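Local coordinates for galactose-1-phosphate uridylyltransferase (Pyrobaculum aerophilum str. IM2, PDB 6K9Z), which catalyses the transfer of a uridylyl group between UDP-glucose and galactose 1-phosphate, giving UDP-galactose and glucose 1-phosphate, at the interface of chains A and B. Numbering follows the deposited sequence. Chains: chain A/B, Galactose-1-phosphate uridylyltransferase.

Contacts 1 and 3 are neighbours, with centres of their C-alpha atoms about 10 Å apart, and both include A:Pro298. For the copies given, the C-alpha centre of contact 2 lies about 26 Å from that of contact 1 and about 32 Å from that of contact 3. The interface is two-fold symmetric. Strand 12-15 meets the partner's Lys199 in contacts 1 and 2, so contact 2 partly repeats contact 1 with chains exchanged. Strand 2-5 gives Lys5 to contact 2 and Arg4 to contact 3, and Tyr68 occurs in both. This would suit a stable dimer, though the structure alone does not show it to be biological.

Contact 1: the interface of chains A and B. Residues chain A 197-199, 292-294, 296, 298; chain B 13-15.
A:Phe292 meets B:Leu14 through its backbone and carries the aromatic ring next to the contact. One face of this ring is covered by A:Lys199, whose CD sits 3.7 Å above the plane over the ring centre. The lysine thereby bridges the ring and the partner chain, because A:Lys199 CG lies 3.7 Å from CG1 of B:Ile13. The lysine chain passes across the isoleucine.

Strand 291-294 of chain A runs parallel to strand 12-15 of chain B, so the sheet continues across the interface. B:Leu14 N donates to A:Phe292 O at a short 2.5 Å. A:Leu294 N donates to B:Leu14 O at 3.0 Å. B:Val15 continues the parallel pairing opposite A:Leu294.

B:Ile13 buries much more surface than the other residues of this patch. B:Ile13 CG2 lies 3.3 Å from the carbonyl O of A:Ala198. The same methyl, B:Ile13 CG2, packs 3.9 Å from CG of A:Leu294, and the leucine and isoleucine run alongside one another. The other branch turns at CG1 (chi2 83°), which brings B:Ile13 CD1 to 3.7 Å from A:Tyr197 O.

A:Lys199 is extended until a bend at chi4 (56°), where A:Lys199 NZ turns to donate to A:Tyr197 O at 3.0 Å, nearly along the C=O axis.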
loop_
_atom_site.group_PDB
_atom_site.type_symbol
_atom_site.label_atom_id
_atom_site.label_comp_id
_atom_site.label_asym_id
_atom_site.label_seq_id
_atom_site.Cartn_x
_atom_site.Cartn_y
_atom_site.Cartn_z
ATOM N N TYR A 197 -13.810 -2.224 -9.384
ATOM C CA TYR A 197 -12.529 -2.746 -8.822
ATOM C C TYR A 197 -12.063 -1.845 -7.669
ATOM O O TYR A 197 -10.846 -1.863 -7.373
ATOM C CB TYR A 197 -11.471 -2.813 -9.939
ATOM C CG TYR A 197 -11.422 -1.583 -10.838
ATOM C CD1 TYR A 197 -12.278 -1.444 -11.921
ATOM C CD2 TYR A 197 -10.532 -0.534 -10.585
ATOM C CE1 TYR A 197 -12.249 -0.340 -12.745
ATOM C CE2 TYR A 197 -10.541 0.615 -11.356
ATOM C CZ TYR A 197 -11.376 0.696 -12.466
ATOM O OH TYR A 197 -11.401 1.846 -13.208
ATOM N N ALA A 198 -12.987 -1.193 -6.946
ATOM C CA ALA A 198 -12.672 -0.483 -5.682
ATOM C C ALA A 198 -11.946 -1.448 -4.719
ATOM O O ALA A 198 -12.313 -2.645 -4.650
ATOM C CB ALA A 198 -13.934 0.039 -5.034
ATOM N N LYS A 199 -10.955 -0.910 -3.995
ATOM C CA LYS A 199 -10.112 -1.646 -3.009
ATOM C C LYS A 199 -10.242 -1.078 -1.601
ATOM O O LYS A 199 -9.914 -1.791 -0.601
ATOM C CB LYS A 199 -8.636 -1.448 -3.335
ATOM C CG LYS A 199 -8.172 -2.096 -4.590
ATOM C CD LYS A 199 -6.859 -1.504 -5.053
ATOM C CE LYS A 199 -6.723 -1.778 -6.528
ATOM N NZ LYS A 199 -7.889 -1.254 -7.288
ATOM N N PHE A 292 -6.425 -6.979 -1.613
ATOM C CA PHE A 292 -7.355 -6.074 -0.933
ATOM C C PHE A 292 -8.668 -6.843 -0.616
ATOM O O PHE A 292 -9.027 -7.846 -1.317
ATOM C CB PHE A 292 -7.568 -4.882 -1.849
ATOM C CG PHE A 292 -6.268 -4.260 -2.265
ATOM C CD1 PHE A 292 -5.593 -4.694 -3.380
ATOM C CD2 PHE A 292 -5.703 -3.265 -1.492
ATOM C CE1 PHE A 292 -4.360 -4.152 -3.727
ATOM C CE2 PHE A 292 -4.483 -2.725 -1.841
ATOM C CZ PHE A 292 -3.821 -3.160 -2.962
ATOM N N THR A 293 -9.313 -6.403 0.474
ATOM C CA THR A 293 -10.575 -6.995 0.984
ATOM C C THR A 293 -11.618 -5.895 1.168
ATOM O O THR A 293 -11.318 -4.803 1.634
ATOM C CB THR A 293 -10.310 -7.802 2.258
ATOM O OG1 THR A 293 -9.875 -6.905 3.282
ATOM C CG2 THR A 293 -9.223 -8.839 2.075
ATOM N N LEU A 294 -12.854 -6.226 0.841
ATOM C CA LEU A 294 -14.021 -5.354 1.114
ATOM C C LEU A 294 -15.067 -6.154 1.848
ATOM O O LEU A 294 -15.308 -7.328 1.459
ATOM C CB LEU A 294 -14.641 -4.849 -0.187
ATOM C CG LEU A 294 -13.823 -3.832 -0.921
ATOM C CD1 LEU A 294 -14.528 -3.438 -2.217
ATOM C CD2 LEU A 294 -13.572 -2.628 -0.017
ATOM N N THR A 296 -18.071 -4.863 2.140
ATOM C CA THR A 296 -19.288 -4.247 1.565
ATOM C C THR A 296 -19.137 -4.190 0.053
ATOM O O THR A 296 -18.046 -3.834 -0.424
ATOM C CB THR A 296 -19.527 -2.852 2.152
ATOM O OG1 THR A 296 -19.519 -2.986 3.577
ATOM C CG2 THR A 296 -20.844 -2.277 1.693
ATOM N N PRO A 298 -18.926 -2.724 -3.650
ATOM C CA PRO A 298 -18.829 -1.405 -4.272
ATOM C C PRO A 298 -20.201 -0.819 -4.634
ATOM O O PRO A 298 -20.346 0.382 -4.589
ATOM C CB PRO A 298 -17.931 -1.671 -5.486
ATOM C CG PRO A 298 -17.020 -2.812 -5.045
ATOM C CD PRO A 298 -17.923 -3.663 -4.173
ATOM N N ILE B 13 -9.345 -7.960 -5.624
ATOM C CA ILE B 13 -10.078 -7.482 -4.421
ATOM C C ILE B 13 -10.953 -8.640 -3.940
ATOM O O ILE B 13 -11.782 -9.111 -4.731
ATOM C CB ILE B 13 -10.917 -6.232 -4.747
ATOM C CG1 ILE B 13 -10.102 -5.179 -5.501
ATOM C CG2 ILE B 13 -11.535 -5.662 -3.482
ATOM C CD1 ILE B 13 -10.009 -5.415 -6.988
ATOM N N LEU B 14 -10.774 -9.076 -2.694
ATOM C CA LEU B 14 -11.635 -10.167 -2.177
ATOM C C LEU B 14 -12.874 -9.473 -1.618
ATOM O O LEU B 14 -12.813 -8.946 -0.502
ATOM C CB LEU B 14 -10.881 -10.953 -1.099
ATOM C CG LEU B 14 -9.460 -11.376 -1.466
ATOM C CD1 LEU B 14 -8.905 -12.360 -0.451
ATOM C CD2 LEU B 14 -9.402 -11.969 -2.862
ATOM N N VAL B 15 -13.942 -9.468 -2.410
ATOM C CA VAL B 15 -15.196 -8.770 -2.036
ATOM C C VAL B 15 -16.032 -9.794 -1.276
ATOM O O VAL B 15 -16.430 -10.768 -1.883
ATOM C CB VAL B 15 -15.960 -8.231 -3.257
ATOM C CG1 VAL B 15 -17.240 -7.534 -2.806
ATOM C CG2 VAL B 15 -15.092 -7.321 -4.121
#

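Contact 2: the interface of chains A and B. Residues chain A 5-9, 11, 13, 68; chain B 152, 197, 199.
The turn from A:Asp6 to A:Glu11 meets B:Tyr197, B:Lys199 and B:Arg152. In this type 1 galactose-1-phosphate uridylyltransferase it joins strands 2-5 and 12-15. B:Arg152 belongs to helix 151-167; the other two partners lie in a loop.

A:Asp6 has CG anti to its backbone N (chi1 -178°), and the carboxylate serves both chains. A:Asp6 OD2 forms a salt bridge with B:Lys199 NZ at 2.5 Å, through its anti lone pair. The lysine bends at chi4, so NZ also donates to B:Tyr197 O. A:Asp6 OD1 holds the turn itself by accepting from A:Phe8 N at 2.8 Å and from A:Thr9 N.

B:Arg152 grips A:Glu11 end-on. B:Arg152 NH1 reaches A:Glu11 OE1 at 2.8 Å in a nearly straight bond (174° at H), and B:Arg152 NH2 reaches A:Glu11 OE2 at 2.8 Å. The planes are 33° apart. A:Thr9 OG1 also donates to A:Glu11 OE1, at 2.7 Å, from the same face as B:Arg152 NH1. This second-shell hydroxyl probably helps to fix the carboxylate.

A:Pro7 CD lies over one face of the B:Tyr197 ring, toward the rim, in a CH-pi contact 3.7 Å from the centroid. A:Tyr68 CE1 touches B:Tyr197 CE1 at 3.6 Å. B:Tyr197 OH points in plane at the edge of the A:Phe8 ring.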
loop_
_atom_site.group_PDB
_atom_site.type_symbol
_atom_site.label_atom_id
_atom_site.label_comp_id
_atom_site.label_asym_id
_atom_site.label_seq_id
_atom_site.Cartn_x
_atom_site.Cartn_y
_atom_site.Cartn_z
ATOM N N LYS A 5 15.890 1.308 -6.286
ATOM C CA LYS A 5 14.872 0.520 -7.004
ATOM C C LYS A 5 14.864 -0.907 -6.467
ATOM O O LYS A 5 15.922 -1.508 -6.291
ATOM C CB LYS A 5 15.106 0.588 -8.506
ATOM C CG LYS A 5 14.081 -0.106 -9.340
ATOM C CD LYS A 5 14.368 0.181 -10.782
ATOM C CE LYS A 5 13.615 -0.714 -11.718
ATOM N NZ LYS A 5 13.800 -0.231 -13.098
ATOM N N ASP A 6 13.664 -1.376 -6.156
ATOM C CA ASP A 6 13.437 -2.786 -5.733
ATOM C C ASP A 6 13.638 -3.662 -6.967
ATOM O O ASP A 6 12.957 -3.503 -7.966
ATOM C CB ASP A 6 12.053 -2.926 -5.097
ATOM C CG ASP A 6 11.747 -4.318 -4.591
ATOM O OD1 ASP A 6 12.104 -5.276 -5.292
ATOM O OD2 ASP A 6 11.173 -4.397 -3.474
ATOM N N PRO A 7 14.605 -4.581 -6.969
ATOM C CA PRO A 7 14.884 -5.347 -8.185
ATOM C C PRO A 7 13.876 -6.481 -8.431
ATOM O O PRO A 7 13.910 -7.063 -9.486
ATOM C CB PRO A 7 16.290 -5.839 -7.912
ATOM C CG PRO A 7 16.300 -6.079 -6.408
ATOM C CD PRO A 7 15.503 -4.906 -5.854
ATOM N N PHE A 8 12.957 -6.717 -7.488
ATOM C CA PHE A 8 11.860 -7.704 -7.638
ATOM C C PHE A 8 10.555 -7.058 -8.056
ATOM O O PHE A 8 9.720 -7.739 -8.670
ATOM C CB PHE A 8 11.744 -8.555 -6.370
ATOM C CG PHE A 8 13.009 -9.300 -6.078
ATOM C CD1 PHE A 8 13.438 -10.345 -6.904
ATOM C CD2 PHE A 8 13.776 -8.979 -4.976
ATOM C CE1 PHE A 8 14.599 -11.044 -6.629
ATOM C CE2 PHE A 8 14.945 -9.673 -4.708
ATOM C CZ PHE A 8 15.362 -10.698 -5.546
ATOM N N THR A 9 10.328 -5.781 -7.752
ATOM C CA THR A 9 9.034 -5.149 -8.065
ATOM C C THR A 9 9.193 -3.950 -9.006
ATOM O O THR A 9 8.199 -3.545 -9.569
ATOM C CB THR A 9 8.333 -4.726 -6.772
ATOM O OG1 THR A 9 9.081 -3.678 -6.182
ATOM C CG2 THR A 9 8.230 -5.835 -5.742
ATOM N N GLU A 11 9.664 -1.117 -7.781
ATOM C CA GLU A 11 9.238 0.054 -7.012
ATOM C C GLU A 11 10.452 0.916 -6.685
ATOM O O GLU A 11 11.551 0.400 -6.499
ATOM C CB GLU A 11 8.505 -0.381 -5.751
ATOM C CG GLU A 11 7.207 -1.059 -6.104
ATOM C CD GLU A 11 6.619 -1.876 -4.962
ATOM O OE1 GLU A 11 7.379 -2.619 -4.340
ATOM O OE2 GLU A 11 5.406 -1.796 -4.771
ATOM N N ILE A 13 12.261 3.723 -4.031
ATOM C CA ILE A 13 12.309 4.263 -2.661
ATOM C C ILE A 13 13.103 5.576 -2.710
ATOM O O ILE A 13 14.299 5.559 -3.094
ATOM C CB ILE A 13 12.910 3.247 -1.669
ATOM C CG1 ILE A 13 12.249 1.863 -1.843
ATOM C CG2 ILE A 13 12.787 3.743 -0.242
ATOM C CD1 ILE A 13 12.938 0.956 -2.846
ATOM N N TYR A 68 22.306 -3.489 -7.726
ATOM C CA TYR A 68 21.125 -2.609 -7.518
ATOM C C TYR A 68 21.200 -1.362 -8.382
ATOM O O TYR A 68 22.343 -0.827 -8.607
ATOM C CB TYR A 68 20.979 -2.184 -6.056
ATOM C CG TYR A 68 20.861 -3.356 -5.124
ATOM C CD1 TYR A 68 19.803 -4.245 -5.188
ATOM C CD2 TYR A 68 21.885 -3.637 -4.235
ATOM C CE1 TYR A 68 19.734 -5.361 -4.362
ATOM C CE2 TYR A 68 21.829 -4.737 -3.407
ATOM C CZ TYR A 68 20.748 -5.594 -3.452
ATOM O OH TYR A 68 20.741 -6.673 -2.620
ATOM N N ARG B 152 1.735 -8.855 -5.625
ATOM C CA ARG B 152 3.121 -8.511 -5.226
ATOM C C ARG B 152 4.055 -9.708 -5.470
ATOM O O ARG B 152 5.169 -9.528 -5.983
ATOM C CB ARG B 152 3.246 -8.158 -3.742
ATOM C CG ARG B 152 4.685 -7.779 -3.358
ATOM C CD ARG B 152 4.776 -7.068 -2.001
ATOM N NE ARG B 152 4.224 -5.725 -2.170
ATOM C CZ ARG B 152 4.882 -4.689 -2.694
ATOM N NH1 ARG B 152 6.143 -4.803 -3.071
ATOM N NH2 ARG B 152 4.277 -3.519 -2.843
ATOM N N TYR B 197 16.877 -2.292 -0.796
ATOM C CA TYR B 197 15.595 -1.756 -1.339
ATOM C C TYR B 197 14.496 -1.769 -0.273
ATOM O O TYR B 197 13.269 -1.804 -0.648
ATOM C CB TYR B 197 15.184 -2.559 -2.579
ATOM C CG TYR B 197 15.339 -4.048 -2.406
ATOM C CD1 TYR B 197 16.567 -4.651 -2.596
ATOM C CD2 TYR B 197 14.288 -4.846 -2.005
ATOM C CE1 TYR B 197 16.755 -6.021 -2.428
ATOM C CE2 TYR B 197 14.466 -6.200 -1.767
ATOM C CZ TYR B 197 15.688 -6.805 -2.041
ATOM O OH TYR B 197 15.883 -8.126 -1.759
ATOM N N LYS B 199 11.602 -0.473 2.050
ATOM C CA LYS B 199 10.603 0.614 1.847
ATOM C C LYS B 199 9.941 1.039 3.164
ATOM O O LYS B 199 9.364 2.136 3.195
ATOM C CB LYS B 199 9.456 0.141 0.951
ATOM C CG LYS B 199 9.863 -0.557 -0.332
ATOM C CD LYS B 199 8.717 -1.266 -1.009
ATOM C CE LYS B 199 9.203 -2.253 -2.046
ATOM N NZ LYS B 199 10.533 -2.794 -1.684
#

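Contact 3: the interface of chains A and B. Residues chain A 179, 181-182, 196, 298-299; chain B 4, 63, 65, 68, 70.
A:Phe196, B:Glu65 and B:Arg4 bury the most surface here. A:Phe196 has CG anti to the backbone N (chi1 -174°), which sets its ring between B:Arg4 and B:Tyr68. The ring and the B:Arg4 guanidinium are stacked, 15° apart. B:Arg4 NH1 stands over the A:Phe196 ring face, 3.6 Å from its centroid, in a cation-pi contact. A:Pro298 CD covers the opposite guanidinium face.

B:Arg4 NH1 also donates to A:Phe196 O at 3.1 Å, on a carbonyl lone pair. The extended B:Arg4 chain meets A:Glu299 tip to tip. B:Arg4 NH1 binds A:Glu299 OE2 at 2.9 Å and B:Arg4 NH2 binds A:Glu299 OE1 at 3.0 Å.

B:Glu65 meets A:Arg182 tip to tip, in almost one plane (16° apart). A:Arg182 NH1 reaches B:Glu65 OE1 at 2.8 Å and A:Arg182 NH2 reaches B:Glu65 OE2 at 2.9 Å, both nearly straight. A:Glu179 OE1 holds this arginine too. A:Glu299 OE2 accepts from both arginines and probably offsets their charges.

A:Phe196 CB sits over the B:Tyr68 ring, while B:Val70 CG1 reaches the phenylalanine edge, 3.6 Å from A:Phe196 CZ. Waters 1 and 2 each bridge B:Tyr68 OH to A:Glu179 OE1, and water 1 also bonds A:Phe196 N.

A:Pro298 and A:Glu299 begin helix 298-309, B:Arg4 projects from strand 2-5, and A:Phe196 and B:Glu65 lie in loops.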
loop_
_atom_site.group_PDB
_atom_site.type_symbol
_atom_site.label_atom_id
_atom_site.label_comp_id
_atom_site.label_asym_id
_atom_site.label_seq_id
_atom_site.Cartn_x
_atom_site.Cartn_y
_atom_site.Cartn_z
ATOM N N GLU A 179 -20.475 3.689 -16.650
ATOM C CA GLU A 179 -20.853 3.868 -15.222
ATOM C C GLU A 179 -22.223 4.538 -15.069
ATOM O O GLU A 179 -22.410 5.632 -15.609
ATOM C CB GLU A 179 -19.762 4.645 -14.488
ATOM C CG GLU A 179 -18.510 3.824 -14.263
ATOM C CD GLU A 179 -18.715 2.652 -13.319
ATOM O OE1 GLU A 179 -18.092 1.602 -13.535
ATOM O OE2 GLU A 179 -19.498 2.800 -12.374
ATOM N N LYS A 181 -24.819 2.618 -12.354
ATOM C CA LYS A 181 -25.222 2.022 -11.050
ATOM C C LYS A 181 -24.346 2.543 -9.906
ATOM O O LYS A 181 -24.884 2.769 -8.813
ATOM C CB LYS A 181 -25.111 0.496 -11.122
ATOM C CG LYS A 181 -25.657 -0.254 -9.917
ATOM C CD LYS A 181 -25.278 -1.719 -9.894
ATOM C CE LYS A 181 -25.087 -2.322 -11.268
ATOM N NZ LYS A 181 -25.837 -3.591 -11.420
ATOM N N ARG A 182 -23.045 2.698 -10.151
ATOM C CA ARG A 182 -22.112 3.165 -9.093
ATOM C C ARG A 182 -21.826 4.664 -9.239
ATOM O O ARG A 182 -20.904 5.142 -8.561
ATOM C CB ARG A 182 -20.827 2.331 -9.109
ATOM C CG ARG A 182 -20.979 0.955 -8.478
ATOM C CD ARG A 182 -19.734 0.107 -8.642
ATOM N NE ARG A 182 -19.310 0.107 -10.028
ATOM C CZ ARG A 182 -19.652 -0.809 -10.920
ATOM N NH1 ARG A 182 -20.412 -1.829 -10.565
ATOM N NH2 ARG A 182 -19.220 -0.707 -12.162
ATOM N N PHE A 196 -15.869 -0.589 -10.160
ATOM C CA PHE A 196 -16.140 -2.042 -9.971
ATOM C C PHE A 196 -15.025 -2.680 -9.143
ATOM O O PHE A 196 -15.262 -3.527 -8.281
ATOM C CB PHE A 196 -16.276 -2.755 -11.307
ATOM C CG PHE A 196 -16.694 -4.196 -11.165
ATOM C CD1 PHE A 196 -18.013 -4.528 -10.942
ATOM C CD2 PHE A 196 -15.780 -5.223 -11.309
ATOM C CE1 PHE A 196 -18.411 -5.841 -10.797
ATOM C CE2 PHE A 196 -16.186 -6.551 -11.189
ATOM C CZ PHE A 196 -17.515 -6.853 -10.980
ATOM N N PRO A 298 -18.926 -2.724 -3.650
ATOM C CA PRO A 298 -18.829 -1.405 -4.272
ATOM C C PRO A 298 -20.201 -0.819 -4.634
ATOM O O PRO A 298 -20.346 0.382 -4.589
ATOM C CB PRO A 298 -17.931 -1.671 -5.486
ATOM C CG PRO A 298 -17.020 -2.812 -5.045
ATOM C CD PRO A 298 -17.923 -3.663 -4.173
ATOM N N GLU A 299 -21.124 -1.663 -5.063
ATOM C CA GLU A 299 -22.494 -1.234 -5.478
ATOM C C GLU A 299 -23.253 -0.686 -4.265
ATOM O O GLU A 299 -23.847 0.389 -4.369
ATOM C CB GLU A 299 -23.213 -2.383 -6.158
ATOM C CG GLU A 299 -22.552 -2.789 -7.468
ATOM C CD GLU A 299 -21.281 -3.624 -7.309
ATOM O OE1 GLU A 299 -21.206 -4.446 -6.367
ATOM O OE2 GLU A 299 -20.343 -3.409 -8.082
ATOM N N ARG B 4 -12.621 -9.832 -7.519
ATOM C CA ARG B 4 -12.667 -8.872 -8.640
ATOM C C ARG B 4 -11.238 -8.527 -9.030
ATOM O O ARG B 4 -10.355 -8.683 -8.214
ATOM C CB ARG B 4 -13.456 -7.624 -8.272
ATOM C CG ARG B 4 -14.877 -7.922 -7.837
ATOM C CD ARG B 4 -15.704 -6.708 -7.605
ATOM N NE ARG B 4 -17.067 -7.022 -7.235
ATOM C CZ ARG B 4 -18.082 -6.187 -7.257
ATOM N NH1 ARG B 4 -17.933 -4.917 -7.667
ATOM N NH2 ARG B 4 -19.274 -6.621 -6.878
ATOM N N THR B 63 -20.520 -12.176 -8.787
ATOM C CA THR B 63 -21.091 -10.967 -9.442
ATOM C C THR B 63 -20.266 -10.654 -10.711
ATOM O O THR B 63 -19.101 -10.206 -10.584
ATOM C CB THR B 63 -21.161 -9.786 -8.461
ATOM O OG1 THR B 63 -21.676 -10.262 -7.207
ATOM C CG2 THR B 63 -22.046 -8.660 -8.968
ATOM N N GLU B 65 -19.783 -8.457 -14.402
ATOM C CA GLU B 65 -19.982 -7.175 -15.137
ATOM C C GLU B 65 -19.186 -7.313 -16.444
ATOM O O GLU B 65 -18.042 -7.782 -16.371
ATOM C CB GLU B 65 -19.695 -5.938 -14.288
ATOM C CG GLU B 65 -20.652 -4.805 -14.610
ATOM C CD GLU B 65 -20.595 -3.584 -13.714
ATOM O OE1 GLU B 65 -21.086 -3.666 -12.583
ATOM O OE2 GLU B 65 -20.075 -2.550 -14.165
ATOM N N TYR B 68 -15.280 -6.491 -16.891
ATOM C CA TYR B 68 -14.358 -6.920 -15.805
ATOM C C TYR B 68 -14.247 -8.434 -15.600
ATOM O O TYR B 68 -15.204 -9.184 -15.846
ATOM C CB TYR B 68 -14.791 -6.236 -14.508
ATOM C CG TYR B 68 -14.968 -4.747 -14.657
ATOM C CD1 TYR B 68 -13.872 -3.911 -14.761
ATOM C CD2 TYR B 68 -16.227 -4.179 -14.743
ATOM C CE1 TYR B 68 -14.019 -2.545 -14.917
ATOM C CE2 TYR B 68 -16.392 -2.813 -14.895
ATOM C CZ TYR B 68 -15.282 -1.993 -14.982
ATOM O OH TYR B 68 -15.427 -0.647 -15.132
ATOM N N VAL B 70 -13.940 -11.518 -13.102
ATOM C CA VAL B 70 -14.370 -11.947 -11.738
ATOM C C VAL B 70 -14.068 -13.443 -11.602
ATOM O O VAL B 70 -14.240 -14.178 -12.590
ATOM C CB VAL B 70 -15.854 -11.644 -11.465
ATOM C CG1 VAL B 70 -16.148 -10.157 -11.557
ATOM C CG2 VAL B 70 -16.769 -12.436 -12.384
HETATM O O HOH W 1 -15.765 0.749 -12.657
HETATM O O HOH W 2 -17.713 0.431 -15.866
#